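Local coordinates for flagellar hook associated protein type 3 FlgL (Legionella pneumophila subsp. pneumophila, PDB 5YTI) that probably serves as a structural protein at the junction between the hook and the filament of the bacterial flagellum, at residues A[71-76]-A[350-355]. Numbering follows the deposited sequence.
Sequences SALRLE and NQLETA
Leu73 and Leu352 meet methyl to methyl across the antiparallel pair of long helices, 49-96 and 316-374, part of the helical region of this flagellin-family protein. Both CA-CB bonds point at the opposite helix, and the two side chains run at a slant to each other, touching at their outermost carbons: CD2 of Leu73 lies 4.1 Å from CD1 of Leu352. In Leu352 the chain is extended, with CD1 anti to CA (chi2 174°), which carries that methyl toward Leu73. The backbones are held well apart, the CA atoms of Leu73 and Leu352 being 10.5 Å from each other, and the leucines meet only at their ends, with little surface buried between them. Leu73 also touches Leu349, while Leu352 packs on Ala69 and, on strand 164-168, on Val167.

Beside the buried leucines, an exposed charged pair bridges the same two helices. Arg74 and Glu353 both start off flanking the interface rather than aimed across it, and their side chains approach at roughly a right angle. Glu353 is bent at its second torsion (chi2 -63°), and its OE1 lies at the edge of the guanidinium, near the guanidinium plane, while the carboxylate as a whole is turned 54° from that plane. The ion pair is long and probably weak. The stronger polar contact of the arginine comes from its own helix, where Asp70 forms a salt bridge to NE. On the glutamate, Glu356 brings a second carboxylate close to OE2, a neighbour of like charge, and the interhelical charge contact is made by the other oxygen, with OE1 of Glu353 3.7 Å from NH1 of Arg74.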
loop_
_atom_site.group_PDB
_atom_site.type_symbol
_atom_site.label_atom_id
_atom_site.label_comp_id
_atom_site.label_asym_id
_atom_site.label_seq_id
_atom_site.Cartn_x
_atom_site.Cartn_y
_atom_site.Cartn_z
ATOM N N SER A 71 10.976 -22.949 -12.678
ATOM C CA SER A 71 11.883 -22.163 -13.516
ATOM C C SER A 71 11.466 -20.729 -13.762
ATOM O O SER A 71 12.314 -19.823 -13.714
ATOM C CB SER A 71 12.124 -22.863 -14.833
ATOM O OG SER A 71 13.199 -23.738 -14.613
ATOM N N ALA A 72 10.174 -20.530 -14.035
ATOM C CA ALA A 72 9.608 -19.191 -14.227
ATOM C C ALA A 72 9.804 -18.347 -12.974
ATOM O O ALA A 72 10.050 -17.154 -13.057
ATOM C CB ALA A 72 8.123 -19.278 -14.583
ATOM N N LEU A 73 9.694 -18.987 -11.817
ATOM C CA LEU A 73 9.807 -18.301 -10.543
ATOM C C LEU A 73 11.237 -17.900 -10.197
ATOM O O LEU A 73 11.465 -16.823 -9.680
ATOM C CB LEU A 73 9.234 -19.174 -9.422
ATOM C CG LEU A 73 7.822 -18.855 -8.914
ATOM C CD1 LEU A 73 6.806 -18.597 -10.021
ATOM C CD2 LEU A 73 7.360 -19.990 -8.020
ATOM N N ARG A 74 12.198 -18.768 -10.469
ATOM C CA ARG A 74 13.603 -18.426 -10.259
ATOM C C ARG A 74 14.097 -17.326 -11.227
ATOM O O ARG A 74 14.887 -16.461 -10.826
ATOM C CB ARG A 74 14.480 -19.676 -10.338
ATOM C CG ARG A 74 14.387 -20.559 -9.094
ATOM C CD ARG A 74 15.446 -21.668 -9.062
ATOM N NE ARG A 74 14.961 -22.863 -8.361
ATOM C CZ ARG A 74 15.045 -23.079 -7.048
ATOM N NH1 ARG A 74 14.541 -24.202 -6.525
ATOM N NH2 ARG A 74 15.626 -22.187 -6.257
ATOM N N LEU A 75 13.624 -17.348 -12.476
ATOM C CA LEU A 75 13.881 -16.262 -13.427
ATOM C C LEU A 75 13.340 -14.938 -12.855
ATOM O O LEU A 75 14.017 -13.902 -12.883
ATOM C CB LEU A 75 13.230 -16.577 -14.778
ATOM C CG LEU A 75 13.958 -16.155 -16.055
ATOM C CD1 LEU A 75 15.321 -16.821 -16.115
ATOM C CD2 LEU A 75 13.142 -16.526 -17.289
ATOM N N GLU A 76 12.124 -15.004 -12.311
ATOM C CA GLU A 76 11.467 -13.880 -11.635
ATOM C C GLU A 76 12.172 -13.459 -10.316
ATOM O O GLU A 76 12.182 -12.293 -9.980
ATOM C CB GLU A 76 9.992 -14.223 -11.371
ATOM C CG GLU A 76 9.142 -13.021 -10.995
ATOM C CD GLU A 76 7.876 -13.360 -10.212
ATOM O OE1 GLU A 76 7.667 -12.752 -9.142
ATOM O OE2 GLU A 76 7.077 -14.211 -10.670
ATOM N N ASN A 350 9.259 -23.329 -1.875
ATOM C CA ASN A 350 9.322 -24.376 -0.850
ATOM C C ASN A 350 8.098 -25.297 -0.988
ATOM O O ASN A 350 8.178 -26.488 -0.675
ATOM C CB ASN A 350 9.496 -23.817 0.572
ATOM C CG ASN A 350 10.951 -23.451 0.894
ATOM O OD1 ASN A 350 11.893 -24.187 0.580
ATOM N ND2 ASN A 350 11.136 -22.309 1.539
ATOM N N GLN A 351 6.981 -24.759 -1.490
ATOM C CA GLN A 351 5.804 -25.598 -1.835
ATOM C C GLN A 351 6.130 -26.559 -2.999
ATOM O O GLN A 351 5.611 -27.668 -3.047
ATOM C CB GLN A 351 4.550 -24.737 -2.165
ATOM C CG GLN A 351 3.719 -24.293 -0.945
ATOM C CD GLN A 351 2.345 -23.721 -1.303
ATOM O OE1 GLN A 351 2.223 -22.796 -2.123
ATOM N NE2 GLN A 351 1.298 -24.280 -0.686
ATOM N N LEU A 352 6.996 -26.119 -3.915
ATOM C CA LEU A 352 7.384 -26.901 -5.081
ATOM C C LEU A 352 8.382 -27.982 -4.744
ATOM O O LEU A 352 8.167 -29.134 -5.109
ATOM C CB LEU A 352 7.960 -26.012 -6.179
ATOM C CG LEU A 352 6.985 -24.975 -6.768
ATOM C CD1 LEU A 352 7.687 -24.047 -7.755
ATOM C CD2 LEU A 352 5.790 -25.663 -7.422
ATOM N N GLU A 353 9.465 -27.645 -4.052
ATOM C CA GLU A 353 10.401 -28.684 -3.629
ATOM C C GLU A 353 9.645 -29.699 -2.729
ATOM O O GLU A 353 9.987 -30.879 -2.686
ATOM C CB GLU A 353 11.702 -28.114 -2.996
ATOM C CG GLU A 353 12.610 -27.309 -3.958
ATOM C CD GLU A 353 13.214 -28.099 -5.154
ATOM O OE1 GLU A 353 14.342 -27.758 -5.572
ATOM O OE2 GLU A 353 12.595 -29.032 -5.723
ATOM N N THR A 354 8.578 -29.266 -2.067
ATOM C CA THR A 354 7.647 -30.216 -1.440
ATOM C C THR A 354 6.979 -31.156 -2.451
ATOM O O THR A 354 6.929 -32.370 -2.238
ATOM C CB THR A 354 6.548 -29.487 -0.642
ATOM O OG1 THR A 354 6.805 -29.667 0.746
ATOM C CG2 THR A 354 5.124 -30.009 -0.968
ATOM N N ALA A 355 6.455 -30.588 -3.534
ATOM C CA ALA A 355 5.743 -31.352 -4.540
ATOM C C ALA A 355 6.637 -32.350 -5.325
ATOM O O ALA A 355 6.159 -33.404 -5.732
ATOM C CB ALA A 355 5.026 -30.401 -5.485
#